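Local structure of AT-less polyketide synthase (4QYR) at residues A[254-259]-A[588-592]; A[114-120]-A[191-197]; A[340-344]-A[392-397]; A[223-229]-A[380-386]. The protein probably catalyses decarboxylative condensation that lengthens a polyketide chain, as a ketosynthase domain of the AT-less synthase that makes isomigrastatin. All coordinates share one frame; numbering follows the deposited sequence.

Contact 1 of 4, residues A[254-259]-A[588-592]; sequences DGDAIW and RRAVR
The guanidinium of Arg592 lies flat on one face of the Trp259 indole, the planes only 9° apart. CZ stands 3.7 Å from the centroid of the five-membered ring of Trp259, almost on its normal, giving a cation-pi stack. At the edge of the same guanidinium, near its plane, are two backbone carbonyls: NH2 of Arg592 donates a nearly straight bond to Ala257 O (3.1 Å), which it meets from above the carbonyl plane, while Ile258 O lies 3.3 Å from that NH2. Stack and bond hold for one of two modelled conformers of Arg592; the other need not keep them. With its chain extended from CG to NE, Arg592 passes over the methyl of Ala257, whose CB is 3.7 Å from NE. A second guanidinium, that of Arg589, has Gly255 CA over one face, toward the rim; a bend at chi3 (71°) folds it back there. Gly255 ends helix 248-253 in a Schellman motif and, with positive phi, turns its carbonyl to Ala590, whose N binds Gly255 O at 2.9 Å. Asp254 is salt-bridged to Lys246, and Asp256 hydrogen-bonded to Tyr108. The 588-592 segment, in the loop after helix 579-582, lies against the ketosynthase and is also held by Arg589 N bonding to Asp490 of helix 488-497. Trp259 NE1 bonds to Asn105, and its ring touches Leu367 of helix 358-372.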
loop_
_atom_site.group_PDB
_atom_site.type_symbol
_atom_site.label_atom_id
_atom_site.label_comp_id
_atom_site.label_asym_id
_atom_site.label_seq_id
_atom_site.Cartn_x
_atom_site.Cartn_y
_atom_site.Cartn_z
ATOM N N ASP A 254 20.680 -4.706 -22.418
ATOM C CA ASP A 254 21.608 -5.016 -21.339
ATOM C C ASP A 254 21.828 -6.512 -21.206
ATOM O O ASP A 254 22.595 -6.959 -20.362
ATOM C CB ASP A 254 21.101 -4.440 -20.017
ATOM C CG ASP A 254 21.025 -2.919 -20.033
ATOM O OD1 ASP A 254 21.619 -2.306 -20.960
ATOM O OD2 ASP A 254 20.375 -2.342 -19.124
ATOM N N GLY A 255 21.158 -7.286 -22.044
ATOM C CA GLY A 255 21.279 -8.729 -21.992
ATOM C C GLY A 255 20.997 -9.353 -20.634
ATOM O O GLY A 255 21.735 -10.241 -20.204
ATOM N N ASP A 256 19.947 -8.880 -19.956
ATOM C CA ASP A 256 19.455 -9.541 -18.758
ATOM C C ASP A 256 18.810 -10.876 -19.152
ATOM O O ASP A 256 18.355 -11.042 -20.290
ATOM C CB ASP A 256 18.443 -8.667 -18.006
ATOM C CG ASP A 256 19.050 -7.370 -17.459
ATOM O OD1 ASP A 256 19.845 -7.415 -16.493
ATOM O OD2 ASP A 256 18.699 -6.286 -17.975
ATOM N N ALA A 257 18.775 -11.825 -18.217
ATOM C CA ALA A 257 18.139 -13.121 -18.451
ATOM C C ALA A 257 16.646 -13.076 -18.103
ATOM O O ALA A 257 16.259 -13.205 -16.943
ATOM C CB ALA A 257 18.828 -14.186 -17.653
ATOM N N ILE A 258 15.810 -12.907 -19.120
ATOM C CA ILE A 258 14.395 -12.629 -18.912
ATOM C C ILE A 258 13.553 -13.873 -18.631
ATOM O O ILE A 258 13.629 -14.875 -19.349
ATOM C CB ILE A 258 13.830 -11.883 -20.127
ATOM C CG1 ILE A 258 14.629 -10.595 -20.339
ATOM C CG2 ILE A 258 12.377 -11.596 -19.933
ATOM C CD1 ILE A 258 14.258 -9.825 -21.553
ATOM N N TRP A 259 12.762 -13.801 -17.564
ATOM C CA TRP A 259 11.881 -14.889 -17.193
ATOM C C TRP A 259 10.595 -14.820 -17.990
ATOM O O TRP A 259 10.020 -15.846 -18.371
ATOM C CB TRP A 259 11.545 -14.831 -15.719
ATOM C CG TRP A 259 12.599 -15.318 -14.830
ATOM C CD1 TRP A 259 13.707 -14.643 -14.429
ATOM C CD2 TRP A 259 12.638 -16.581 -14.174
ATOM N NE1 TRP A 259 14.452 -15.419 -13.578
ATOM C CE2 TRP A 259 13.815 -16.615 -13.404
ATOM C CE3 TRP A 259 11.797 -17.690 -14.173
ATOM C CZ2 TRP A 259 14.177 -17.711 -12.646
ATOM C CZ3 TRP A 259 12.158 -18.789 -13.421
ATOM C CH2 TRP A 259 13.337 -18.789 -12.663
ATOM N N ARG A 588 28.026 -8.522 -23.316
ATOM C CA ARG A 588 27.785 -9.514 -22.258
ATOM C C ARG A 588 26.322 -9.787 -21.890
ATOM O O ARG A 588 25.475 -8.891 -21.900
ATOM C CB ARG A 588 28.529 -9.102 -20.992
ATOM C CG ARG A 588 30.034 -9.157 -21.112
ATOM C CD ARG A 588 30.517 -10.487 -21.671
ATOM N NE ARG A 588 31.977 -10.546 -21.646
ATOM C CZ ARG A 588 32.765 -10.099 -22.621
ATOM N NH1 ARG A 588 34.086 -10.176 -22.503
ATOM N NH2 ARG A 588 32.229 -9.574 -23.713
ATOM N N ARG A 589 26.053 -11.046 -21.547
ATOM C CA ARG A 589 24.736 -11.498 -21.089
ATOM C C ARG A 589 24.797 -12.124 -19.683
ATOM O O ARG A 589 25.737 -12.839 -19.360
ATOM C CB ARG A 589 24.149 -12.501 -22.089
ATOM C CG ARG A 589 23.836 -11.881 -23.436
ATOM C CD ARG A 589 22.967 -12.786 -24.284
ATOM N NE ARG A 589 21.603 -12.869 -23.766
ATOM C CZ ARG A 589 20.602 -12.086 -24.155
ATOM N NH1 ARG A 589 20.806 -11.151 -25.082
ATOM N NH2 ARG A 589 19.398 -12.248 -23.618
ATOM N N ALA A 590 23.783 -11.867 -18.862
ATOM C CA ALA A 590 23.749 -12.381 -17.494
ATOM C C ALA A 590 23.377 -13.865 -17.440
ATOM O O ALA A 590 22.772 -14.402 -18.384
ATOM C CB ALA A 590 22.785 -11.566 -16.663
ATOM N N VAL A 591 23.727 -14.505 -16.319
ATOM C CA VAL A 591 23.630 -15.958 -16.143
ATOM C C VAL A 591 23.099 -16.363 -14.766
ATOM O O VAL A 591 23.548 -15.847 -13.744
ATOM C CB VAL A 591 25.004 -16.618 -16.335
ATOM C CG1 VAL A 591 24.954 -18.081 -15.952
ATOM C CG2 VAL A 591 25.480 -16.445 -17.765
ATOM N N ARG A 592 22.171 -17.308 -14.730
ATOM C CA ARG A 592 21.558 -17.696 -13.466
ATOM C C ARG A 592 22.418 -18.715 -12.722
ATOM O O ARG A 592 22.496 -19.876 -13.110
ATOM C CB ARG A 592 20.156 -18.241 -13.724
ATOM C CG ARG A 592 19.311 -17.282 -14.549
ATOM C CD ARG A 592 18.027 -17.911 -15.054
ATOM N NE ARG A 592 17.223 -16.933 -15.776
ATOM C CZ ARG A 592 16.034 -17.183 -16.302
ATOM N NH1 ARG A 592 15.496 -18.386 -16.195
ATOM N NH2 ARG A 592 15.378 -16.223 -16.932
#

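Contact 2 of 4, residues A[114-120]-A[191-197]; sequences PENTGVY and RCEMAIA
Pro114 lays the CG-CD side of its ring across the side chain of Met194, a selenomethionine here, at about a right angle; Pro114 CD reaches SE of Met194 at 3.8 Å. CB of the same proline rests against the carboxylate end of Glu193, whose chain runs out extended beyond CG. Thr117 OG1 donates to Pro114 O (2.9 Å), fixing the turn ahead of the strand, while its CG2, anti to the backbone N, meets Met194 O. From Gly118 onward the strands run parallel: Gly118 N donates to Met194 O, Ile196 N to Gly118 O and Tyr120 N to Ile196 O. Tyr120 and Ala195 share one face of the sheet, where the ring edge at Tyr120 CE2 comes 3.9 Å from Ala195 CB. The Tyr120 hydroxyl lies 3.5 Å from Cys192 SG and is hydrogen-bonded to His186 of helix 175-189. On the other face Val119 and Ile196 pack under helix 149-160. In the conformer described, NH2 of Arg191 bonds to Glu267 O of the second subunit. Strands 166-169 and 194-201, joined by helix 175-189 in a beta-alpha-beta crossover, flank 117-122, an arrangement that belongs to the N-terminal half of the thiolase fold.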
loop_
_atom_site.group_PDB
_atom_site.type_symbol
_atom_site.label_atom_id
_atom_site.label_comp_id
_atom_site.label_asym_id
_atom_site.label_seq_id
_atom_site.Cartn_x
_atom_site.Cartn_y
_atom_site.Cartn_z
ATOM N N PRO A 114 19.718 0.828 -10.247
ATOM C CA PRO A 114 19.521 2.273 -10.366
ATOM C C PRO A 114 19.168 2.807 -9.007
ATOM O O PRO A 114 18.622 2.050 -8.210
ATOM C CB PRO A 114 18.339 2.406 -11.313
ATOM C CG PRO A 114 18.129 1.048 -11.883
ATOM C CD PRO A 114 18.672 0.065 -10.935
ATOM N N GLU A 115 19.446 4.071 -8.730
ATOM C CA GLU A 115 19.131 4.586 -7.412
ATOM C C GLU A 115 17.617 4.789 -7.232
ATOM O O GLU A 115 17.116 4.808 -6.107
ATOM C CB GLU A 115 19.890 5.881 -7.142
ATOM C CG GLU A 115 19.550 7.009 -8.077
ATOM C CD GLU A 115 20.333 8.261 -7.736
ATOM O OE1 GLU A 115 20.175 8.756 -6.596
ATOM O OE2 GLU A 115 21.114 8.740 -8.594
ATOM N N ASN A 116 16.871 4.935 -8.314
ATOM C CA ASN A 116 15.441 5.008 -8.114
ATOM C C ASN A 116 14.809 3.643 -8.386
ATOM O O ASN A 116 14.056 3.436 -9.329
ATOM C CB ASN A 116 14.801 6.120 -8.963
ATOM C CG ASN A 116 14.858 5.849 -10.437
ATOM O OD1 ASN A 116 15.664 5.050 -10.911
ATOM N ND2 ASN A 116 13.973 6.500 -11.179
ATOM N N THR A 117 15.139 2.694 -7.537
ATOM C CA THR A 117 14.516 1.394 -7.598
ATOM C C THR A 117 13.413 1.340 -6.567
ATOM O O THR A 117 13.631 1.650 -5.385
ATOM C CB THR A 117 15.524 0.290 -7.339
ATOM O OG1 THR A 117 16.401 0.211 -8.461
ATOM C CG2 THR A 117 14.832 -1.049 -7.152
ATOM N N GLY A 118 12.226 0.952 -7.015
ATOM C CA GLY A 118 11.084 0.843 -6.130
ATOM C C GLY A 118 10.979 -0.532 -5.512
ATOM O O GLY A 118 11.488 -1.511 -6.045
ATOM N N VAL A 119 10.304 -0.601 -4.380
ATOM C CA VAL A 119 10.163 -1.841 -3.648
ATOM C C VAL A 119 8.736 -1.969 -3.159
ATOM O O VAL A 119 8.279 -1.150 -2.368
ATOM C CB VAL A 119 11.105 -1.896 -2.451
ATOM C CG1 VAL A 119 10.786 -3.119 -1.602
ATOM C CG2 VAL A 119 12.574 -1.868 -2.914
ATOM N N TYR A 120 8.036 -2.992 -3.643
ATOM C CA TYR A 120 6.613 -3.195 -3.350
ATOM C C TYR A 120 6.413 -4.615 -2.884
ATOM O O TYR A 120 6.538 -5.546 -3.668
ATOM C CB TYR A 120 5.761 -2.920 -4.578
ATOM C CG TYR A 120 6.137 -1.651 -5.291
ATOM C CD1 TYR A 120 5.402 -0.489 -5.125
ATOM C CD2 TYR A 120 7.232 -1.618 -6.143
ATOM C CE1 TYR A 120 5.744 0.674 -5.799
ATOM C CE2 TYR A 120 7.584 -0.474 -6.817
ATOM C CZ TYR A 120 6.847 0.672 -6.650
ATOM O OH TYR A 120 7.240 1.808 -7.332
ATOM N N ARG A 191 8.729 6.509 -13.106
ATOM C CA ARG A 191 9.126 6.781 -11.730
ATOM C C ARG A 191 10.240 5.840 -11.313
ATOM O O ARG A 191 11.149 6.223 -10.576
ATOM C CB ARG A 191 7.939 6.645 -10.774
ATOM C CG ARG A 191 8.328 6.674 -9.289
ATOM C CD ARG A 191 9.102 7.945 -8.892
ATOM N NE ARG A 191 9.447 7.937 -7.478
ATOM C CZ ARG A 191 10.681 7.803 -7.018
ATOM N NH1 ARG A 191 11.692 7.682 -7.859
ATOM N NH2 ARG A 191 10.908 7.789 -5.715
ATOM N N CYS A 192 10.177 4.604 -11.789
ATOM C CA CYS A 192 11.220 3.639 -11.473
ATOM C C CYS A 192 11.914 3.160 -12.740
ATOM O O CYS A 192 11.319 3.110 -13.831
ATOM C CB CYS A 192 10.658 2.461 -10.692
ATOM S SG CYS A 192 10.049 2.988 -9.106
ATOM N N GLU A 193 13.188 2.831 -12.588
ATOM C CA GLU A 193 13.985 2.366 -13.701
ATOM C C GLU A 193 14.115 0.839 -13.593
ATOM O O GLU A 193 14.323 0.144 -14.587
ATOM C CB GLU A 193 15.329 3.068 -13.676
ATOM C CG GLU A 193 16.130 2.959 -14.926
ATOM C CD GLU A 193 17.424 3.745 -14.813
ATOM O OE1 GLU A 193 17.407 4.833 -14.171
ATOM O OE2 GLU A 193 18.460 3.249 -15.326
HETATM N N MSE A 194 13.965 0.346 -12.362
HETATM C CA MSE A 194 13.865 -1.075 -12.029
HETATM C C MSE A 194 13.072 -1.173 -10.740
HETATM O O MSE A 194 13.074 -0.230 -9.961
HETATM C CB MSE A 194 15.242 -1.692 -11.855
HETATM C CG MSE A 194 15.927 -1.998 -13.165
HETATM SE SE MSE A 194 17.597 -2.946 -12.958
HETATM C CE MSE A 194 16.994 -4.337 -11.824
ATOM N N ALA A 195 12.368 -2.273 -10.499
ATOM C CA ALA A 195 11.644 -2.409 -9.220
ATOM C C ALA A 195 11.651 -3.837 -8.698
ATOM O O ALA A 195 11.869 -4.793 -9.439
ATOM C CB ALA A 195 10.232 -1.926 -9.349
ATOM N N ILE A 196 11.430 -3.965 -7.398
ATOM C CA ILE A 196 11.299 -5.262 -6.759
ATOM C C ILE A 196 9.868 -5.453 -6.240
ATOM O O ILE A 196 9.384 -4.674 -5.399
ATOM C CB ILE A 196 12.288 -5.379 -5.618
ATOM C CG1 ILE A 196 13.692 -5.189 -6.165
ATOM C CG2 ILE A 196 12.160 -6.707 -4.908
ATOM C CD1 ILE A 196 14.711 -4.906 -5.078
ATOM N N ALA A 197 9.177 -6.458 -6.758
ATOM C CA ALA A 197 7.874 -6.807 -6.211
ATOM C C ALA A 197 7.973 -8.179 -5.595
ATOM O O ALA A 197 8.632 -9.077 -6.154
ATOM C CB ALA A 197 6.823 -6.784 -7.259
#

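Contact 3 of 4, residues A[340-344]-A[392-397]; sequences RPCAL and GGFEVV
Strands 342-344 and 394-396 run parallel but twisted, their short axes 4.4 Å apart at closest approach and inclined by 39°. The backbone ladder pairs Cys342 with Phe394, Ala343 with Glu395 and Leu344 with Val396. Cys342 uses both its groups, its N donating to Gly393 O and its O accepting from Glu395 N (2.9 Å); farther along, Val397 N donates to Leu344 O. On one face Cys342, Leu344, Phe394 and Val396 gather. SG of Cys342, anti to the backbone N (chi1 165°), approaches Phe394 CE1 at 4.1 Å, a sulfur-aromatic contact that meets the ring obliquely. Leu344 CD2 faces CG2 of Val396 at 4.1 Å, and its CD1 stands obliquely to the same phenyl ring. Ala343 and Glu395 are on the reverse face: Ala343 CB meets Val397 CG2 (3.7 Å) just past the strand, and Glu395 runs alongside the Pro341 ring before it. Helix 313-331 covers the phenyl-bearing face through Val318 and Leu321, and 394-396 is the last strand of the sheet within this chain. Backbone bonds therefore hold this edge strand in line and apolar side chains seat it against the helix, while the charge of Glu395 is answered by a salt bridge to Arg401.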
loop_
_atom_site.group_PDB
_atom_site.type_symbol
_atom_site.label_atom_id
_atom_site.label_comp_id
_atom_site.label_asym_id
_atom_site.label_seq_id
_atom_site.Cartn_x
_atom_site.Cartn_y
_atom_site.Cartn_z
ATOM N N ARG A 340 -10.140 -23.090 -29.769
ATOM C CA ARG A 340 -9.810 -24.293 -29.001
ATOM C C ARG A 340 -9.774 -23.993 -27.497
ATOM O O ARG A 340 -9.579 -22.845 -27.094
ATOM C CB ARG A 340 -8.475 -24.887 -29.469
ATOM C CG ARG A 340 -7.569 -23.927 -30.211
ATOM C CD ARG A 340 -6.679 -24.675 -31.194
ATOM N NE ARG A 340 -5.792 -23.773 -31.928
ATOM C CZ ARG A 340 -6.150 -23.105 -33.023
ATOM N NH1 ARG A 340 -5.281 -22.305 -33.626
ATOM N NH2 ARG A 340 -7.377 -23.231 -33.514
ATOM N N PRO A 341 -9.982 -25.023 -26.657
ATOM C CA PRO A 341 -10.080 -24.777 -25.211
ATOM C C PRO A 341 -8.777 -24.321 -24.568
ATOM O O PRO A 341 -7.741 -24.975 -24.687
ATOM C CB PRO A 341 -10.495 -26.139 -24.650
ATOM C CG PRO A 341 -10.031 -27.128 -25.684
ATOM C CD PRO A 341 -10.231 -26.436 -26.993
ATOM N N CYS A 342 -8.845 -23.193 -23.878
ATOM C CA CYS A 342 -7.713 -22.679 -23.130
ATOM C C CYS A 342 -7.516 -23.476 -21.841
ATOM O O CYS A 342 -8.479 -23.791 -21.152
ATOM C CB CYS A 342 -7.918 -21.198 -22.820
ATOM S SG CYS A 342 -6.811 -20.539 -21.554
ATOM N N ALA A 343 -6.266 -23.792 -21.518
ATOM C CA ALA A 343 -5.943 -24.575 -20.332
ATOM C C ALA A 343 -6.110 -23.779 -19.035
ATOM O O ALA A 343 -5.955 -22.551 -18.999
ATOM C CB ALA A 343 -4.545 -25.098 -20.435
ATOM N N LEU A 344 -6.391 -24.495 -17.957
ATOM C CA LEU A 344 -6.763 -23.863 -16.700
ATOM C C LEU A 344 -6.157 -24.591 -15.512
ATOM O O LEU A 344 -6.053 -25.819 -15.531
ATOM C CB LEU A 344 -8.284 -23.823 -16.588
ATOM C CG LEU A 344 -8.821 -23.202 -15.326
ATOM C CD1 LEU A 344 -8.704 -21.698 -15.447
ATOM C CD2 LEU A 344 -10.242 -23.607 -15.216
ATOM N N GLY A 392 -17.251 -25.711 -23.054
ATOM C CA GLY A 392 -15.941 -26.112 -23.550
ATOM C C GLY A 392 -14.938 -24.993 -23.821
ATOM O O GLY A 392 -14.056 -25.136 -24.672
ATOM N N GLY A 393 -15.061 -23.881 -23.097
ATOM C CA GLY A 393 -14.175 -22.751 -23.292
ATOM C C GLY A 393 -12.852 -22.924 -22.577
ATOM O O GLY A 393 -11.833 -22.382 -23.005
ATOM N N PHE A 394 -12.875 -23.683 -21.483
ATOM C CA PHE A 394 -11.715 -23.851 -20.607
ATOM C C PHE A 394 -11.552 -25.281 -20.127
ATOM O O PHE A 394 -12.497 -25.886 -19.628
ATOM C CB PHE A 394 -11.822 -22.951 -19.382
ATOM C CG PHE A 394 -11.666 -21.500 -19.682
ATOM C CD1 PHE A 394 -10.457 -20.863 -19.448
ATOM C CD2 PHE A 394 -12.731 -20.761 -20.181
ATOM C CE1 PHE A 394 -10.304 -19.519 -19.716
ATOM C CE2 PHE A 394 -12.586 -19.418 -20.457
ATOM C CZ PHE A 394 -11.367 -18.792 -20.219
ATOM N N GLU A 395 -10.342 -25.807 -20.248
ATOM C CA GLU A 395 -10.052 -27.155 -19.800
ATOM C C GLU A 395 -9.156 -27.143 -18.564
ATOM O O GLU A 395 -8.176 -26.407 -18.506
ATOM C CB GLU A 395 -9.400 -27.935 -20.934
ATOM C CG GLU A 395 -9.340 -29.434 -20.740
ATOM C CD GLU A 395 -8.598 -30.129 -21.879
ATOM O OE1 GLU A 395 -8.839 -29.776 -23.057
ATOM O OE2 GLU A 395 -7.770 -31.027 -21.596
ATOM N N VAL A 396 -9.496 -27.946 -17.565
ATOM C CA VAL A 396 -8.600 -28.133 -16.441
ATOM C C VAL A 396 -7.530 -29.139 -16.822
ATOM O O VAL A 396 -7.840 -30.201 -17.342
ATOM C CB VAL A 396 -9.326 -28.634 -15.204
ATOM C CG1 VAL A 396 -8.328 -28.869 -14.082
ATOM C CG2 VAL A 396 -10.396 -27.658 -14.794
ATOM N N VAL A 397 -6.269 -28.797 -16.576
ATOM C CA VAL A 397 -5.146 -29.699 -16.833
ATOM C C VAL A 397 -4.951 -30.660 -15.685
ATOM O O VAL A 397 -4.419 -30.278 -14.642
ATOM C CB VAL A 397 -3.834 -28.925 -17.030
ATOM C CG1 VAL A 397 -2.674 -29.887 -17.293
ATOM C CG2 VAL A 397 -3.982 -27.923 -18.155
#

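Contact 4 of 4, residues A[223-229]-A[380-386]; sequences RCKTFSA and HCDRLNP
Arg223 passes over the His380 imidazole beginning with its CB, which sits above one face of the ring, 4.3 Å from the centroid, as a CH-pi contact. CG comes down outside the rim, 3.3 Å from NE2 of His380; the bend at chi2 (68°) then carries CD and NE farther from the ring, and the guanidinium ends tilted 73° from the imidazole plane, with NH1 in a salt bridge to Asp36. The Lys225 side chain crosses that of His380 at about a right angle, its CG 3.5 Å from CB of the histidine, and its amine reaches Asp221 and Asp232. A type II turn from Lys225 to Ser228 is drawn tight at Lys225 O, which accepts both Ser228 N and Ser228 OG from the same face of its plane. The turn delivers Ala229 N to Arg383 O at 2.9 Å, and Phe227 O receives a weak bond from Asn385 N. Nearer His380, Cys381 SG packs 3.6 Å from Phe227 CB. The two loops lie beside the N-terminal part of helix 313-331, where Asp314 accepts from Phe227 N and Val318 meets the phenyl ring; Thr226 and Cys224 touch helix 348-351. The 223-229 loop precedes strand 239-247 and the 380-386 loop precedes 394-396.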
loop_
_atom_site.group_PDB
_atom_site.type_symbol
_atom_site.label_atom_id
_atom_site.label_comp_id
_atom_site.label_asym_id
_atom_site.label_seq_id
_atom_site.Cartn_x
_atom_site.Cartn_y
_atom_site.Cartn_z
ATOM N N ARG A 223 -7.125 -29.552 2.273
ATOM C CA ARG A 223 -6.634 -29.494 0.904
ATOM C C ARG A 223 -7.399 -28.463 0.088
ATOM O O ARG A 223 -8.601 -28.271 0.285
ATOM C CB ARG A 223 -6.716 -30.873 0.245
ATOM C CG ARG A 223 -5.367 -31.608 0.162
ATOM C CD ARG A 223 -4.857 -32.019 1.522
ATOM N NE ARG A 223 -3.574 -32.702 1.444
ATOM C CZ ARG A 223 -2.979 -33.320 2.465
ATOM N NH1 ARG A 223 -1.805 -33.919 2.284
ATOM N NH2 ARG A 223 -3.535 -33.339 3.667
ATOM N N CYS A 224 -6.695 -27.784 -0.812
ATOM C CA CYS A 224 -7.359 -26.907 -1.762
ATOM C C CYS A 224 -7.793 -27.709 -2.952
ATOM O O CYS A 224 -7.069 -27.792 -3.937
ATOM C CB CYS A 224 -6.449 -25.783 -2.236
ATOM S SG CYS A 224 -6.227 -24.462 -1.077
ATOM N N LYS A 225 -8.982 -28.293 -2.876
ATOM C CA LYS A 225 -9.439 -29.128 -3.967
ATOM C C LYS A 225 -10.099 -28.257 -5.020
ATOM O O LYS A 225 -11.283 -28.384 -5.289
ATOM C CB LYS A 225 -10.379 -30.211 -3.458
ATOM C CG LYS A 225 -9.710 -31.172 -2.488
ATOM C CD LYS A 225 -10.706 -32.148 -1.892
ATOM C CE LYS A 225 -11.677 -31.433 -0.981
ATOM N NZ LYS A 225 -11.180 -31.351 0.411
ATOM N N THR A 226 -9.300 -27.361 -5.600
ATOM C CA THR A 226 -9.744 -26.454 -6.653
ATOM C C THR A 226 -10.320 -27.190 -7.850
ATOM O O THR A 226 -9.732 -28.159 -8.322
ATOM C CB THR A 226 -8.590 -25.576 -7.149
ATOM O OG1 THR A 226 -7.945 -24.956 -6.031
ATOM C CG2 THR A 226 -9.097 -24.500 -8.103
ATOM N N PHE A 227 -11.471 -26.697 -8.315
ATOM C CA PHE A 227 -12.247 -27.218 -9.448
ATOM C C PHE A 227 -12.954 -28.530 -9.140
ATOM O O PHE A 227 -13.794 -28.970 -9.918
ATOM C CB PHE A 227 -11.376 -27.397 -10.686
ATOM C CG PHE A 227 -10.597 -26.182 -11.056
ATOM C CD1 PHE A 227 -9.229 -26.274 -11.335
ATOM C CD2 PHE A 227 -11.212 -24.939 -11.119
ATOM C CE1 PHE A 227 -8.486 -25.137 -11.679
ATOM C CE2 PHE A 227 -10.481 -23.802 -11.464
ATOM C CZ PHE A 227 -9.110 -23.910 -11.748
ATOM N N SER A 228 -12.636 -29.149 -8.009
ATOM C CA SER A 228 -13.252 -30.430 -7.673
ATOM C C SER A 228 -14.731 -30.266 -7.371
ATOM O O SER A 228 -15.211 -29.162 -7.156
ATOM C CB SER A 228 -12.575 -31.071 -6.475
ATOM O OG SER A 228 -13.218 -30.675 -5.284
ATOM N N ALA A 229 -15.448 -31.379 -7.344
ATOM C CA ALA A 229 -16.865 -31.363 -7.020
ATOM C C ALA A 229 -17.055 -31.289 -5.511
ATOM O O ALA A 229 -18.088 -30.827 -5.019
ATOM C CB ALA A 229 -17.554 -32.597 -7.587
ATOM N N HIS A 380 -6.395 -33.458 -6.741
ATOM C CA HIS A 380 -7.680 -33.757 -6.094
ATOM C C HIS A 380 -8.863 -33.441 -6.992
ATOM O O HIS A 380 -9.952 -33.134 -6.529
ATOM C CB HIS A 380 -7.827 -32.985 -4.786
ATOM C CG HIS A 380 -6.571 -32.917 -3.984
ATOM N ND1 HIS A 380 -5.726 -31.828 -4.017
ATOM C CD2 HIS A 380 -6.013 -33.804 -3.128
ATOM C CE1 HIS A 380 -4.704 -32.043 -3.209
ATOM N NE2 HIS A 380 -4.855 -33.236 -2.657
ATOM N N CYS A 381 -8.641 -33.528 -8.287
ATOM C CA CYS A 381 -9.581 -32.965 -9.221
ATOM C C CYS A 381 -10.108 -34.046 -10.155
ATOM O O CYS A 381 -10.375 -33.795 -11.330
ATOM C CB CYS A 381 -8.904 -31.835 -9.994
ATOM S SG CYS A 381 -10.039 -30.735 -10.790
ATOM N N ASP A 382 -10.260 -35.254 -9.622
ATOM C CA ASP A 382 -10.705 -36.377 -10.439
ATOM C C ASP A 382 -12.155 -36.213 -10.867
ATOM O O ASP A 382 -12.514 -36.533 -11.995
ATOM C CB ASP A 382 -10.509 -37.705 -9.696
ATOM C CG ASP A 382 -9.074 -37.902 -9.219
ATOM O OD1 ASP A 382 -8.144 -37.722 -10.037
ATOM O OD2 ASP A 382 -8.875 -38.236 -8.030
ATOM N N ARG A 383 -12.983 -35.698 -9.972
ATOM C CA ARG A 383 -14.378 -35.439 -10.296
ATOM C C ARG A 383 -14.632 -33.925 -10.358
ATOM O O ARG A 383 -14.605 -33.240 -9.332
ATOM C CB ARG A 383 -15.279 -36.108 -9.262
ATOM C CG ARG A 383 -16.751 -35.976 -9.534
ATOM C CD ARG A 383 -17.227 -37.110 -10.404
ATOM N NE ARG A 383 -16.872 -38.415 -9.855
ATOM C CZ ARG A 383 -17.706 -39.454 -9.808
ATOM N NH1 ARG A 383 -18.949 -39.329 -10.262
ATOM N NH2 ARG A 383 -17.304 -40.617 -9.298
ATOM N N LEU A 384 -14.860 -33.396 -11.558
ATOM C CA LEU A 384 -14.951 -31.946 -11.738
ATOM C C LEU A 384 -16.184 -31.341 -11.075
ATOM O O LEU A 384 -17.143 -32.046 -10.760
ATOM C CB LEU A 384 -14.964 -31.579 -13.222
ATOM C CG LEU A 384 -13.715 -31.704 -14.098
ATOM C CD1 LEU A 384 -13.842 -30.775 -15.295
ATOM C CD2 LEU A 384 -12.442 -31.405 -13.334
ATOM N N ASN A 385 -16.151 -30.025 -10.881
ATOM C CA ASN A 385 -17.289 -29.274 -10.352
ATOM C C ASN A 385 -18.424 -29.158 -11.379
ATOM O O ASN A 385 -18.193 -28.861 -12.554
ATOM C CB ASN A 385 -16.824 -27.887 -9.912
ATOM C CG ASN A 385 -17.841 -27.157 -9.052
ATOM O OD1 ASN A 385 -19.014 -27.055 -9.398
ATOM N ND2 ASN A 385 -17.375 -26.603 -7.941
ATOM N N PRO A 386 -19.664 -29.398 -10.932
ATOM C CA PRO A 386 -20.852 -29.366 -11.797
ATOM C C PRO A 386 -21.292 -27.976 -12.264
ATOM O O PRO A 386 -22.188 -27.906 -13.103
ATOM C CB PRO A 386 -21.940 -29.977 -10.916
ATOM C CG PRO A 386 -21.217 -30.694 -9.819
ATOM C CD PRO A 386 -19.971 -29.923 -9.590
#

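How the contacts relate
Contacts 2 and 3 lie on one mixed sheet, toward its two ends, their centres about 36 Å apart: contact 2 joins strands in the N-terminal half of the thiolase-like ketosynthase, contact 3 the last pair of the other half. Contact 2 closes before the others open; contact 3 lies between the two segments of contact 1. The segments of contact 4 alternate with those of contacts 1 and 3. The loops of contact 4 pack against the strand pair of contact 3, Phe227 CZ 3.7 Å from Leu344 CG, and both meet helix 313-331. Contact 1, about 18 Å from contact 2 between centres, joins a late part of the chain, between helix 579-582 and strand 601-602, to the loop before strand 260-269.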